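Local coordinates for protein V-type ATP synthase alpha chain (PDB 5BN3) that serves as subunit A of an archaeal V-type ATP synthase, a member of the ATP synthase alpha/beta family with a P-loop nucleotide-binding domain, at residues A[138-143]-A[309-314]; A[114-119]-A[133-138]; A[457-462]-A[476-481]; A[418-423]-A[451-456]; A[12-17]-A[43-48]. All coordinates share one frame; numbering follows the deposited sequence.

Contact 1: A[138-143]-A[309-314]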
# COMPACT_ATOMS: atom_id res chain seq x y z
N ASN A 138 4.37 -14.75 53.88
CA ASN A 138 5.36 -15.77 53.50
C ASN A 138 6.77 -15.22 53.26
O ASN A 138 7.42 -15.56 52.27
CB ASN A 138 4.88 -16.58 52.29
CG ASN A 138 3.66 -17.43 52.62
OD1 ASN A 138 3.78 -18.50 53.22
ND2 ASN A 138 2.49 -16.97 52.20
N GLY A 139 7.25 -14.39 54.19
CA GLY A 139 8.59 -13.85 54.09
C GLY A 139 8.66 -12.41 53.61
O GLY A 139 9.71 -11.77 53.72
N PHE A 140 7.56 -11.91 53.07
CA PHE A 140 7.51 -10.52 52.62
C PHE A 140 6.82 -9.63 53.64
O PHE A 140 5.73 -9.96 54.12
CB PHE A 140 6.79 -10.43 51.27
CG PHE A 140 6.82 -9.05 50.66
CD1 PHE A 140 7.92 -8.63 49.92
CD2 PHE A 140 5.76 -8.18 50.83
CE1 PHE A 140 7.95 -7.37 49.36
CE2 PHE A 140 5.78 -6.91 50.27
CZ PHE A 140 6.88 -6.51 49.54
N GLU A 141 7.44 -8.50 53.97
CA GLU A 141 6.84 -7.55 54.89
C GLU A 141 5.79 -6.69 54.17
O GLU A 141 6.10 -5.63 53.62
CB GLU A 141 7.90 -6.65 55.54
CG GLU A 141 7.33 -5.65 56.53
CD GLU A 141 8.36 -4.67 57.06
OE1 GLU A 141 8.28 -3.47 56.70
OE2 GLU A 141 9.24 -5.09 57.84
N HIS A 142 4.55 -7.16 54.18
CA HIS A 142 3.46 -6.41 53.57
C HIS A 142 3.07 -5.25 54.47
O HIS A 142 2.68 -5.45 55.63
CB HIS A 142 2.26 -7.32 53.33
CG HIS A 142 1.25 -6.75 52.38
ND1 HIS A 142 0.69 -7.49 51.36
CD2 HIS A 142 0.68 -5.53 52.31
CE1 HIS A 142 -0.17 -6.74 50.69
NE2 HIS A 142 -0.20 -5.55 51.25
N ARG A 143 3.19 -4.03 53.95
CA ARG A 143 2.87 -2.85 54.72
C ARG A 143 1.42 -2.43 54.51
O ARG A 143 1.00 -2.12 53.39
CB ARG A 143 3.84 -1.71 54.38
CG ARG A 143 5.26 -2.01 54.86
CD ARG A 143 6.31 -1.18 54.15
NE ARG A 143 7.66 -1.60 54.52
CZ ARG A 143 8.77 -1.20 53.90
NH1 ARG A 143 8.70 -0.37 52.88
NH2 ARG A 143 9.95 -1.65 54.31
N ARG A 309 4.19 -0.02 45.30
CA ARG A 309 5.03 1.17 45.21
C ARG A 309 4.74 2.12 46.37
O ARG A 309 5.65 2.70 46.96
CB ARG A 309 4.79 1.89 43.88
CG ARG A 309 5.55 3.21 43.74
CD ARG A 309 4.85 4.13 42.75
NE ARG A 309 3.54 4.54 43.25
CZ ARG A 309 2.65 5.23 42.54
NH1 ARG A 309 2.92 5.58 41.29
NH2 ARG A 309 1.48 5.56 43.07
N ASP A 310 3.46 2.25 46.71
CA ASP A 310 3.03 3.15 47.78
C ASP A 310 3.51 2.69 49.16
O ASP A 310 3.51 3.47 50.11
CB ASP A 310 1.51 3.30 47.76
CG ASP A 310 1.00 4.04 46.54
OD1 ASP A 310 1.80 4.77 45.90
OD2 ASP A 310 -0.20 3.91 46.23
N GLN A 311 3.90 1.43 49.27
CA GLN A 311 4.44 0.90 50.52
C GLN A 311 5.92 1.22 50.65
O GLN A 311 6.55 0.88 51.65
CB GLN A 311 4.22 -0.62 50.61
CG GLN A 311 2.76 -1.05 50.60
CD GLN A 311 2.60 -2.56 50.59
OE1 GLN A 311 3.45 -3.29 51.10
NE2 GLN A 311 1.50 -3.03 50.00
N GLY A 312 6.48 1.86 49.63
CA GLY A 312 7.89 2.21 49.63
C GLY A 312 8.74 1.08 49.09
O GLY A 312 9.89 0.90 49.49
N TYR A 313 8.17 0.32 48.16
CA TYR A 313 8.88 -0.79 47.55
C TYR A 313 9.18 -0.52 46.08
O TYR A 313 8.58 0.35 45.46
CB TYR A 313 8.08 -2.09 47.69
CG TYR A 313 8.09 -2.69 49.08
CD1 TYR A 313 9.27 -3.13 49.66
CD2 TYR A 313 6.91 -2.84 49.80
CE1 TYR A 313 9.29 -3.69 50.92
CE2 TYR A 313 6.92 -3.40 51.07
CZ TYR A 313 8.11 -3.82 51.62
OH TYR A 313 8.13 -4.38 52.88
N SER A 314 10.12 -1.28 45.52
CA SER A 314 10.41 -1.23 44.09
C SER A 314 9.65 -2.36 43.41
O SER A 314 9.68 -3.51 43.86
CB SER A 314 11.91 -1.35 43.83
OG SER A 314 12.40 -2.62 44.21
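Tyr313 slots its ring between Phe140 and Arg143. Phe140 CZ lies over one face, 3.5 Å from Tyr313 CE2, and the two side chains meet tip to tip with their rings 44° apart. The guanidinium of Arg143 is stacked on the opposite face, with the centres of the two groups 4.2 Å apart. At the rim, Tyr313 OH donates to Glu141 O; the modelled 2.5 Å is very short, and its exact length is doubtful.

Arg143 is gripped at the edge of its flat group. Arg143 NH1 donates to Gln311 O at 2.8 Å. Arg143 NE donates to the anti side of Glu141 OE1 at 2.9 Å, in a salt bridge. Both acceptors lie in the guanidinium plane, which helps hold that plane flat against the tyrosine.

The Gln311 chain is extended as far as CD, and its OE1 accepts from Arg143 N at 3.0 Å. This donor stands above the amide plane. Gln311 NE2 lies close to the ring of His142, whose nitrogens bond to Glu137 and Tyr307.

Further out, Gly312, with a positive phi of 87°, closes the turn after helix 293-309 in a Schellman motif. The backbone of Tyr313 then bonds to that of Ser372, a residue of a magnesium site. The contact thus joins an edge strand of the barrel-sandwich domain to a helix-to-strand turn of the P-loop nucleotide-binding domain.

Contact 2: A[114-119]-A[133-138]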
# COMPACT_ATOMS: atom_id res chain seq x y z
N TRP A 114 -4.07 -13.98 58.98
CA TRP A 114 -2.85 -13.19 58.93
C TRP A 114 -2.44 -12.69 60.30
O TRP A 114 -3.29 -12.51 61.18
CB TRP A 114 -3.04 -11.99 57.99
CG TRP A 114 -3.43 -12.38 56.61
CD1 TRP A 114 -4.67 -12.33 56.05
CD2 TRP A 114 -2.55 -12.89 55.59
NE1 TRP A 114 -4.63 -12.78 54.75
CE2 TRP A 114 -3.34 -13.13 54.45
CE3 TRP A 114 -1.19 -13.17 55.55
CZ2 TRP A 114 -2.79 -13.63 53.26
CZ3 TRP A 114 -0.65 -13.67 54.38
CH2 TRP A 114 -1.45 -13.90 53.25
N GLU A 115 -1.14 -12.45 60.50
CA GLU A 115 -0.67 -11.83 61.74
C GLU A 115 -0.35 -10.36 61.51
O GLU A 115 0.61 -10.03 60.81
CB GLU A 115 0.55 -12.57 62.30
CG GLU A 115 1.03 -12.01 63.64
CD GLU A 115 1.98 -12.94 64.36
OE1 GLU A 115 1.58 -13.53 65.39
OE2 GLU A 115 3.14 -13.08 63.91
N PHE A 116 -1.15 -9.49 62.11
CA PHE A 116 -0.99 -8.05 61.96
C PHE A 116 -0.22 -7.43 63.13
O PHE A 116 -0.63 -7.56 64.29
CB PHE A 116 -2.37 -7.39 61.82
CG PHE A 116 -2.32 -5.89 61.77
CD1 PHE A 116 -1.82 -5.23 60.66
CD2 PHE A 116 -2.81 -5.14 62.83
CE1 PHE A 116 -1.78 -3.85 60.61
CE2 PHE A 116 -2.78 -3.75 62.78
CZ PHE A 116 -2.26 -3.11 61.67
N ILE A 117 0.89 -6.77 62.83
CA ILE A 117 1.69 -6.08 63.84
C ILE A 117 1.58 -4.56 63.63
O ILE A 117 2.08 -4.03 62.64
CB ILE A 117 3.17 -6.51 63.76
CG1 ILE A 117 3.30 -8.02 63.96
CG2 ILE A 117 4.00 -5.75 64.79
CD1 ILE A 117 4.71 -8.54 63.75
N PRO A 118 0.93 -3.86 64.58
CA PRO A 118 0.68 -2.42 64.43
C PRO A 118 1.95 -1.59 64.51
O PRO A 118 2.91 -1.99 65.17
CB PRO A 118 -0.24 -2.11 65.62
CG PRO A 118 0.10 -3.13 66.64
CD PRO A 118 0.43 -4.38 65.86
N LYS A 119 1.96 -0.44 63.84
CA LYS A 119 3.10 0.46 63.89
C LYS A 119 2.66 1.82 64.42
O LYS A 119 3.46 2.75 64.50
CB LYS A 119 3.74 0.60 62.51
CG LYS A 119 4.49 -0.63 62.05
CD LYS A 119 5.52 -1.05 63.09
CE LYS A 119 6.38 -2.20 62.61
NZ LYS A 119 7.45 -2.54 63.59
N GLY A 133 0.54 -0.64 60.02
CA GLY A 133 1.14 -1.85 60.55
C GLY A 133 1.69 -2.75 59.45
O GLY A 133 1.66 -2.38 58.27
N THR A 134 2.20 -3.92 59.83
CA THR A 134 2.76 -4.86 58.86
C THR A 134 2.18 -6.26 58.99
O THR A 134 1.74 -6.67 60.06
CB THR A 134 4.30 -4.94 58.95
OG1 THR A 134 4.68 -5.34 60.26
CG2 THR A 134 4.94 -3.60 58.62
N VAL A 135 2.18 -6.99 57.88
CA VAL A 135 1.77 -8.39 57.86
C VAL A 135 2.84 -9.22 57.15
O VAL A 135 3.24 -8.90 56.04
CB VAL A 135 0.43 -8.57 57.12
CG1 VAL A 135 0.14 -10.04 56.89
CG2 VAL A 135 -0.70 -7.93 57.90
N ASN A 136 3.31 -10.28 57.80
CA ASN A 136 4.23 -11.19 57.13
C ASN A 136 3.48 -12.06 56.12
O ASN A 136 2.65 -12.89 56.50
CB ASN A 136 4.99 -12.07 58.12
CG ASN A 136 5.91 -13.07 57.44
OD1 ASN A 136 7.03 -12.73 57.05
ND2 ASN A 136 5.44 -14.30 57.28
N GLU A 137 3.76 -11.86 54.84
CA GLU A 137 3.15 -12.66 53.79
C GLU A 137 4.20 -13.61 53.22
O GLU A 137 4.84 -13.30 52.21
CB GLU A 137 2.55 -11.76 52.70
CG GLU A 137 1.62 -12.48 51.73
CD GLU A 137 0.83 -11.51 50.87
OE1 GLU A 137 1.02 -10.28 51.01
OE2 GLU A 137 0.00 -11.98 50.05
N ASN A 138 4.37 -14.75 53.88
CA ASN A 138 5.36 -15.77 53.50
C ASN A 138 6.77 -15.22 53.26
O ASN A 138 7.42 -15.56 52.27
CB ASN A 138 4.88 -16.58 52.29
CG ASN A 138 3.66 -17.43 52.62
OD1 ASN A 138 3.78 -18.50 53.22
ND2 ASN A 138 2.49 -16.97 52.20
O HOH W 1 0.98 -13.22 58.70
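Trp114 reaches over to Val135 and Glu137 of the neighbouring strand. Its CG is beside the backbone N (chi1 -58°), and the six-membered ring leads the approach. Trp114 CE3 touches Val135 CG1 at 3.7 Å, and Trp114 CZ3 lies 3.7 Å from Glu137 CG. The edge of the indole meets Asn136 O.

Phe116 takes a different rotamer, with CG anti to its backbone N (chi1 175°). Its CE1 comes within 3.5 Å of Gly133 CA, where the lack of a side chain lets the ring close in. Phe116 too leans on Val135, with its CD1 4.0 Å from Val135 CG2.

Ile117 and Thr134 share the other face of the sheet. They exchange two backbone hydrogen bonds, Ile117 N to Thr134 O at 2.9 Å and Thr134 N to Ile117 O at 2.8 Å. Toward Trp114 the strands part, and a water bridges Glu115 N to Asn136 O. Strand 160-162 flanks strand 114-118, and strand 140-145 flanks strand 131-137. This is an antiparallel sheet of the barrel-sandwich domain.

Contact 3: A[457-462]-A[476-481]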
# COMPACT_ATOMS: atom_id res chain seq x y z
N GLU A 457 29.56 -2.69 9.60
CA GLU A 457 30.01 -1.98 8.40
C GLU A 457 30.77 -2.92 7.46
O GLU A 457 30.72 -2.75 6.24
CB GLU A 457 30.93 -0.81 8.78
CG GLU A 457 30.26 0.29 9.58
CD GLU A 457 31.26 1.31 10.10
OE1 GLU A 457 32.47 1.14 9.85
OE2 GLU A 457 30.83 2.28 10.77
N LEU A 458 31.45 -3.91 8.03
CA LEU A 458 32.33 -4.79 7.26
C LEU A 458 31.61 -5.96 6.58
O LEU A 458 32.10 -6.49 5.58
CB LEU A 458 33.45 -5.32 8.16
CG LEU A 458 34.52 -4.32 8.60
CD1 LEU A 458 35.47 -4.93 9.62
CD2 LEU A 458 35.31 -3.83 7.40
N MET A 459 30.46 -6.35 7.11
CA MET A 459 29.76 -7.54 6.62
C MET A 459 29.13 -7.37 5.24
O MET A 459 28.75 -8.35 4.59
CB MET A 459 28.69 -7.99 7.63
CG MET A 459 29.25 -8.51 8.95
SD MET A 459 29.57 -10.29 8.99
CE MET A 459 31.25 -10.36 8.39
N ASP A 460 29.02 -6.13 4.78
CA ASP A 460 28.51 -5.83 3.45
C ASP A 460 29.64 -5.94 2.43
O ASP A 460 29.44 -6.36 1.29
CB ASP A 460 27.91 -4.42 3.41
CG ASP A 460 27.22 -4.05 4.71
OD1 ASP A 460 26.49 -4.90 5.27
OD2 ASP A 460 27.40 -2.90 5.17
N ILE A 461 30.83 -5.53 2.87
CA ILE A 461 32.05 -5.68 2.08
C ILE A 461 32.41 -7.17 1.97
O ILE A 461 32.89 -7.63 0.93
CB ILE A 461 33.24 -4.94 2.75
CG1 ILE A 461 32.89 -3.46 2.98
CG2 ILE A 461 34.49 -5.06 1.91
CD1 ILE A 461 34.03 -2.65 3.59
N VAL A 462 32.16 -7.90 3.05
CA VAL A 462 32.39 -9.35 3.10
C VAL A 462 31.67 -10.08 1.96
O VAL A 462 32.17 -11.08 1.44
CB VAL A 462 32.01 -9.92 4.48
CG1 VAL A 462 31.65 -11.40 4.40
CG2 VAL A 462 33.15 -9.70 5.47
N ILE A 476 40.16 -8.30 12.63
CA ILE A 476 40.15 -8.28 14.09
C ILE A 476 38.79 -7.84 14.64
O ILE A 476 38.41 -8.22 15.75
CB ILE A 476 41.28 -7.38 14.67
CG1 ILE A 476 41.44 -7.60 16.18
CG2 ILE A 476 41.04 -5.91 14.34
CD1 ILE A 476 42.23 -6.51 16.89
N TYR A 477 38.05 -7.07 13.86
CA TYR A 477 36.72 -6.62 14.27
C TYR A 477 35.69 -7.75 14.16
O TYR A 477 34.76 -7.84 14.96
CB TYR A 477 36.29 -5.39 13.48
CG TYR A 477 37.04 -4.14 13.86
CD1 TYR A 477 36.80 -3.51 15.08
CD2 TYR A 477 38.00 -3.59 13.02
CE1 TYR A 477 37.49 -2.37 15.44
CE2 TYR A 477 38.70 -2.45 13.38
CZ TYR A 477 38.44 -1.85 14.59
OH TYR A 477 39.12 -0.71 14.96
N LEU A 478 35.88 -8.61 13.16
CA LEU A 478 35.04 -9.79 13.00
C LEU A 478 35.36 -10.79 14.11
O LEU A 478 34.49 -11.52 14.57
CB LEU A 478 35.27 -10.43 11.63
CG LEU A 478 35.23 -9.47 10.43
CD1 LEU A 478 35.44 -10.22 9.12
CD2 LEU A 478 33.92 -8.71 10.40
N HIS A 479 36.62 -10.80 14.52
CA HIS A 479 37.09 -11.69 15.58
C HIS A 479 36.51 -11.28 16.92
O HIS A 479 35.90 -12.09 17.62
CB HIS A 479 38.62 -11.67 15.64
CG HIS A 479 39.20 -12.67 16.57
ND1 HIS A 479 39.00 -14.04 16.42
CD2 HIS A 479 40.00 -12.54 17.66
CE1 HIS A 479 39.63 -14.68 17.38
NE2 HIS A 479 40.25 -13.79 18.15
N MET A 480 36.72 -10.01 17.29
CA MET A 480 36.23 -9.48 18.56
C MET A 480 34.70 -9.40 18.59
O MET A 480 34.09 -9.61 19.64
CB MET A 480 36.81 -8.10 18.83
CG MET A 480 38.32 -8.07 18.97
SD MET A 480 38.91 -9.20 20.25
CE MET A 480 38.01 -8.60 21.67
N GLY A 481 34.10 -9.09 17.45
CA GLY A 481 32.66 -9.02 17.33
C GLY A 481 32.02 -10.36 17.63
O GLY A 481 31.00 -10.42 18.32
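Leu478 pushes its CD2 methyl into the angle between Leu458 and Met459. Leu478 CD2 is 3.7 Å from Met459 CE and 4.1 Å from Leu458 CB. Beside it, Leu458 CD1 lies 4.0 Å from Tyr477 CB and 4.2 Å from Leu478 CD2. These few carbons make up the close part of the contact, and Leu458 is buried there.

The Met459 chain takes part only through its tip. It bends at both chi2 (-90°) and chi3 (89°), and the second bend turns CE toward the leucine. The backbones stay well apart: Leu458 CA and Leu478 CA, the nearest pair, are 8.1 Å from each other. Side chains alone bridge the gap, all by apolar carbons.

It joins the C-terminal end of helix 441-458 to helix 472-489, two successive helices of the helical C-terminal domain of V and A type synthases. Tyr477 also packs on Arg454 of the first helix and on Tyr517 of helix 503-523.

The other side is looser. Val462 CG2 comes no nearer than 4.3 Å to Leu478 CD1. Met459 is itself exposed, although its methyl makes the shortest approach of the two segments. On the first segment, Glu457 and Ile461 turn to a neighbouring subunit, the chain of NEQ263, where they pack on Lys312 and Thr358.

Contact 4: A[418-423]-A[451-456]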
# COMPACT_ATOMS: atom_id res chain seq x y z
N ASN A 418 18.62 -6.43 18.77
CA ASN A 418 19.30 -5.67 17.73
C ASN A 418 20.10 -4.54 18.37
O ASN A 418 19.54 -3.51 18.76
CB ASN A 418 18.28 -5.12 16.73
CG ASN A 418 18.92 -4.46 15.52
OD1 ASN A 418 19.91 -3.73 15.64
ND2 ASN A 418 18.35 -4.69 14.35
N TYR A 419 21.42 -4.73 18.47
CA TYR A 419 22.29 -3.79 19.18
C TYR A 419 22.61 -2.52 18.39
O TYR A 419 23.33 -1.65 18.88
CB TYR A 419 23.58 -4.49 19.60
CG TYR A 419 24.19 -5.37 18.54
CD1 TYR A 419 24.91 -4.82 17.48
CD2 TYR A 419 24.06 -6.75 18.59
CE1 TYR A 419 25.46 -5.62 16.51
CE2 TYR A 419 24.61 -7.56 17.63
CZ TYR A 419 25.32 -6.98 16.59
OH TYR A 419 25.87 -7.78 15.62
N LEU A 420 22.06 -2.40 17.18
CA LEU A 420 22.24 -1.20 16.38
C LEU A 420 21.00 -0.32 16.41
O LEU A 420 21.08 0.90 16.32
CB LEU A 420 22.58 -1.57 14.93
CG LEU A 420 23.89 -2.33 14.71
CD1 LEU A 420 24.18 -2.51 13.23
CD2 LEU A 420 25.04 -1.60 15.39
N ILE A 421 19.84 -0.97 16.54
CA ILE A 421 18.55 -0.29 16.52
C ILE A 421 18.03 0.01 17.93
O ILE A 421 17.41 1.05 18.17
CB ILE A 421 17.53 -1.15 15.73
CG1 ILE A 421 17.88 -1.15 14.24
CG2 ILE A 421 16.12 -0.65 15.94
CD1 ILE A 421 17.94 0.23 13.62
N SER A 422 18.31 -0.89 18.87
CA SER A 422 17.90 -0.68 20.26
C SER A 422 18.57 0.55 20.86
O SER A 422 19.63 0.98 20.39
CB SER A 422 18.22 -1.91 21.11
OG SER A 422 17.52 -3.05 20.64
N TYR A 423 17.95 1.12 21.89
CA TYR A 423 18.48 2.30 22.57
C TYR A 423 17.96 2.41 23.99
O TYR A 423 16.94 1.82 24.34
CB TYR A 423 18.14 3.58 21.79
CG TYR A 423 16.66 3.88 21.67
CD1 TYR A 423 15.95 4.43 22.73
CD2 TYR A 423 15.98 3.65 20.49
CE1 TYR A 423 14.60 4.71 22.62
CE2 TYR A 423 14.64 3.93 20.37
CZ TYR A 423 13.96 4.46 21.44
OH TYR A 423 12.62 4.75 21.33
N ILE A 451 32.98 -1.79 18.23
CA ILE A 451 33.36 -3.02 17.54
C ILE A 451 32.18 -3.65 16.80
O ILE A 451 32.31 -4.07 15.65
CB ILE A 451 33.98 -4.04 18.53
CG1 ILE A 451 35.35 -3.54 19.02
CG2 ILE A 451 34.12 -5.41 17.90
CD1 ILE A 451 35.91 -4.34 20.18
N LEU A 452 31.03 -3.71 17.47
CA LEU A 452 29.81 -4.25 16.86
C LEU A 452 29.38 -3.44 15.65
O LEU A 452 28.90 -3.99 14.65
CB LEU A 452 28.69 -4.32 17.89
CG LEU A 452 28.91 -5.29 19.06
CD1 LEU A 452 27.89 -5.07 20.16
CD2 LEU A 452 28.85 -6.72 18.56
N LYS A 453 29.55 -2.12 15.73
CA LYS A 453 29.22 -1.23 14.62
C LYS A 453 30.19 -1.43 13.46
O LYS A 453 29.77 -1.51 12.30
CB LYS A 453 29.24 0.23 15.09
CG LYS A 453 29.07 1.26 13.97
CD LYS A 453 27.72 1.12 13.26
CE LYS A 453 27.51 2.23 12.24
NZ LYS A 453 26.17 2.15 11.59
N ARG A 454 31.48 -1.51 13.77
CA ARG A 454 32.51 -1.70 12.75
C ARG A 454 32.34 -3.04 12.05
O ARG A 454 32.48 -3.13 10.83
CB ARG A 454 33.91 -1.58 13.36
CG ARG A 454 35.03 -1.54 12.33
CD ARG A 454 35.14 -0.17 11.67
NE ARG A 454 36.01 -0.17 10.50
CZ ARG A 454 35.56 -0.16 9.24
NH1 ARG A 454 34.26 -0.14 9.01
NH2 ARG A 454 36.41 -0.16 8.23
N GLU A 455 32.05 -4.08 12.82
CA GLU A 455 31.77 -5.40 12.26
C GLU A 455 30.58 -5.33 11.31
O GLU A 455 30.59 -5.94 10.24
CB GLU A 455 31.49 -6.42 13.37
CG GLU A 455 31.08 -7.80 12.86
CD GLU A 455 30.74 -8.77 13.98
OE1 GLU A 455 29.95 -8.40 14.87
OE2 GLU A 455 31.26 -9.91 13.96
N SER A 456 29.56 -4.57 11.69
CA SER A 456 28.38 -4.39 10.87
C SER A 456 28.72 -3.72 9.54
O SER A 456 28.24 -4.13 8.48
CB SER A 456 27.34 -3.56 11.62
OG SER A 456 26.20 -3.34 10.81
O HOH W 2 28.18 -6.55 14.54
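One water ties Tyr419 to Leu452 and Glu455. It accepts from Tyr419 OH at 2.8 Å. It donates to Leu452 O at 2.7 Å and to Glu455 OE1 at 2.6 Å. Three groups from the two segments therefore hold it. The other carboxylate oxygen, Glu455 OE2, forms a salt bridge with Arg485, which helps to fix the acid.

The ring of Tyr419 rests against Leu452, and the two side chains cross at about a right angle. Leu452 CD1 stands over one ring face, 4.2 Å from the centroid and 20° off the normal, as a CH-pi contact. Leu452 CB is 3.7 Å from Tyr419 CE1. With chi1 at 44°, Tyr419 CG sits between its backbone N and carbonyl carbon, and from there the ring extends to Leu452.

The contact connects the nucleotide-binding domain to helix 441-458 of the C-terminal helical domain. Tyr414, which lines the ADP pocket, lies earlier in the same loop.

An Asx turn shapes the loop. Asn418 OD1 accepts from Leu420 N at 3.0 Å, in the amide plane, and also from Ile421 N. Asn418 O takes both the N and the OG of Ser422. Next to the tyrosine, Leu420 CD1 comes to 3.3 Å from Ser456 OG. Leu420 CD2 lies farther off, near Lys453, whose NZ forms a salt bridge with Asp308 of a neighbouring subunit, the chain of NEQ263.

Contact 5: A[12-17]-A[43-48]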
# COMPACT_ATOMS: atom_id res chain seq x y z
N VAL A 12 -22.64 -4.65 24.53
CA VAL A 12 -24.08 -4.73 24.79
C VAL A 12 -24.67 -3.33 24.89
O VAL A 12 -24.12 -2.46 25.56
CB VAL A 12 -24.36 -5.52 26.08
CG1 VAL A 12 -25.77 -5.25 26.59
CG2 VAL A 12 -24.17 -7.01 25.84
N ILE A 13 -25.79 -3.11 24.20
CA ILE A 13 -26.52 -1.85 24.32
C ILE A 13 -27.77 -2.08 25.15
O ILE A 13 -28.54 -3.01 24.89
CB ILE A 13 -26.89 -1.27 22.93
CG1 ILE A 13 -25.63 -1.02 22.11
CG2 ILE A 13 -27.67 0.03 23.09
CD1 ILE A 13 -25.89 -0.60 20.68
N ALA A 14 -27.97 -1.24 26.16
CA ALA A 14 -29.12 -1.38 27.05
C ALA A 14 -29.89 -0.07 27.20
O ALA A 14 -29.30 1.01 27.20
CB ALA A 14 -28.66 -1.87 28.42
N LYS A 15 -31.21 -0.18 27.32
CA LYS A 15 -32.03 0.97 27.68
C LYS A 15 -32.20 1.01 29.19
O LYS A 15 -32.35 -0.03 29.84
CB LYS A 15 -33.41 0.88 27.02
CG LYS A 15 -33.53 1.58 25.67
CD LYS A 15 -34.99 1.88 25.36
CE LYS A 15 -35.16 2.62 24.04
NZ LYS A 15 -35.17 1.71 22.86
N GLY A 16 -32.17 2.22 29.76
CA GLY A 16 -32.35 2.38 31.19
C GLY A 16 -31.61 3.57 31.77
O GLY A 16 -31.29 4.52 31.05
N LYS A 17 -31.36 3.53 33.07
CA LYS A 17 -30.62 4.59 33.75
C LYS A 17 -29.26 4.09 34.21
O LYS A 17 -29.17 3.14 35.00
CB LYS A 17 -31.42 5.12 34.92
N ALA A 43 -27.30 2.86 27.01
CA ALA A 43 -25.96 2.71 27.56
C ALA A 43 -25.15 1.73 26.73
O ALA A 43 -25.64 0.66 26.35
CB ALA A 43 -26.02 2.25 29.00
N TYR A 44 -23.89 2.08 26.47
CA TYR A 44 -22.99 1.20 25.74
C TYR A 44 -22.08 0.50 26.74
O TYR A 44 -21.33 1.14 27.48
CB TYR A 44 -22.20 1.98 24.69
CG TYR A 44 -23.09 2.53 23.60
CD1 TYR A 44 -23.80 3.71 23.78
CD2 TYR A 44 -23.24 1.86 22.39
CE1 TYR A 44 -24.62 4.22 22.78
CE2 TYR A 44 -24.06 2.36 21.39
CZ TYR A 44 -24.75 3.53 21.59
OH TYR A 44 -25.56 4.03 20.60
N ILE A 45 -22.17 -0.83 26.76
CA ILE A 45 -21.53 -1.63 27.79
C ILE A 45 -20.55 -2.63 27.19
O ILE A 45 -20.92 -3.41 26.31
CB ILE A 45 -22.59 -2.41 28.59
CG1 ILE A 45 -23.56 -1.43 29.27
CG2 ILE A 45 -21.94 -3.32 29.61
CD1 ILE A 45 -24.92 -2.02 29.55
N GLN A 46 -19.30 -2.61 27.65
CA GLN A 46 -18.37 -3.67 27.27
C GLN A 46 -18.41 -4.78 28.32
O GLN A 46 -18.26 -4.54 29.52
CB GLN A 46 -16.95 -3.15 27.01
CG GLN A 46 -16.18 -2.63 28.22
CD GLN A 46 -14.83 -2.06 27.82
OE1 GLN A 46 -14.69 -1.44 26.77
NE2 GLN A 46 -13.82 -2.28 28.66
N VAL A 47 -18.66 -6.00 27.85
CA VAL A 47 -18.87 -7.15 28.72
C VAL A 47 -17.58 -7.95 28.85
O VAL A 47 -16.93 -8.26 27.85
CB VAL A 47 -19.99 -8.04 28.17
CG1 VAL A 47 -20.26 -9.21 29.11
CG2 VAL A 47 -21.25 -7.23 27.99
N TYR A 48 -17.21 -8.27 30.09
CA TYR A 48 -15.96 -8.98 30.37
C TYR A 48 -16.15 -10.49 30.40
O TYR A 48 -15.39 -11.21 31.04
CB TYR A 48 -15.35 -8.47 31.67
CG TYR A 48 -15.00 -7.01 31.62
CD1 TYR A 48 -13.83 -6.58 31.00
CD2 TYR A 48 -15.84 -6.05 32.16
CE1 TYR A 48 -13.51 -5.24 30.94
CE2 TYR A 48 -15.53 -4.71 32.11
CZ TYR A 48 -14.36 -4.31 31.49
OH TYR A 48 -14.04 -2.97 31.43
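The ring of Tyr44 has Ile13 along one side, met obliquely at its CD2 and CE2 atoms. Ile13 CD1 is 3.6 Å from Tyr44 CE2, and Ile13 CG1 is 3.8 Å from Tyr44 CD2. The two side chains lie side by side and point the same way. In both, the first gamma carbon is beside the backbone N (chi1 -59° in Ile13, -65° in Tyr44). Tyr44 OH bonds to Glu39, and Ile13 also packs on Tyr35 of a neighbouring subunit, the chain of NEQ263.

On the other face the two strands meet through aliphatic side chains. Val12 CG2 meets Val47 CG2 at 3.6 Å, and Ala14 CB meets Ile45 CD1 at 3.9 Å. Ala43 lies on this face too.

Two hydrogen-bonded pairs hold the strands, one on either side of the Ile13-Tyr44 pair. Val12 N donates to Ile45 O at 2.8 Å, and Ile45 N returns a bond to Val12 O. Ala43 N donates to Ala14 O at 2.7 Å, and Ala14 N donates back to Ala43 O at 3.0 Å. Strand 3-8 flanks one side of the pair and strand 31-39 the other. This antiparallel pairing belongs to the N-terminal beta-barrel domain of the alpha/beta family.

In the fold
Along the chain, contact 5 comes first, then contacts 2, 1, 4 and 3; they follow in series, contact 2 ending at Asn138, where contact 1 begins. Contacts 1 and 2 are neighbours, with centres 11 Å apart, and strands 131-137 and 140-145 pair in one sheet. Contacts 3 and 4 also have centres 11 Å apart; both use helix 441-458 and touch. The two groups lie on opposite sides of the chain's centre. Contact 5 stands alone in the N-terminal barrel, its centre 39 Å from that of contact 1 and 61 Å from that of contact 3. Contacts 1 and 4 tie the nucleotide-binding domain to the barrel-sandwich and C-terminal domains; the other three lie within single domains.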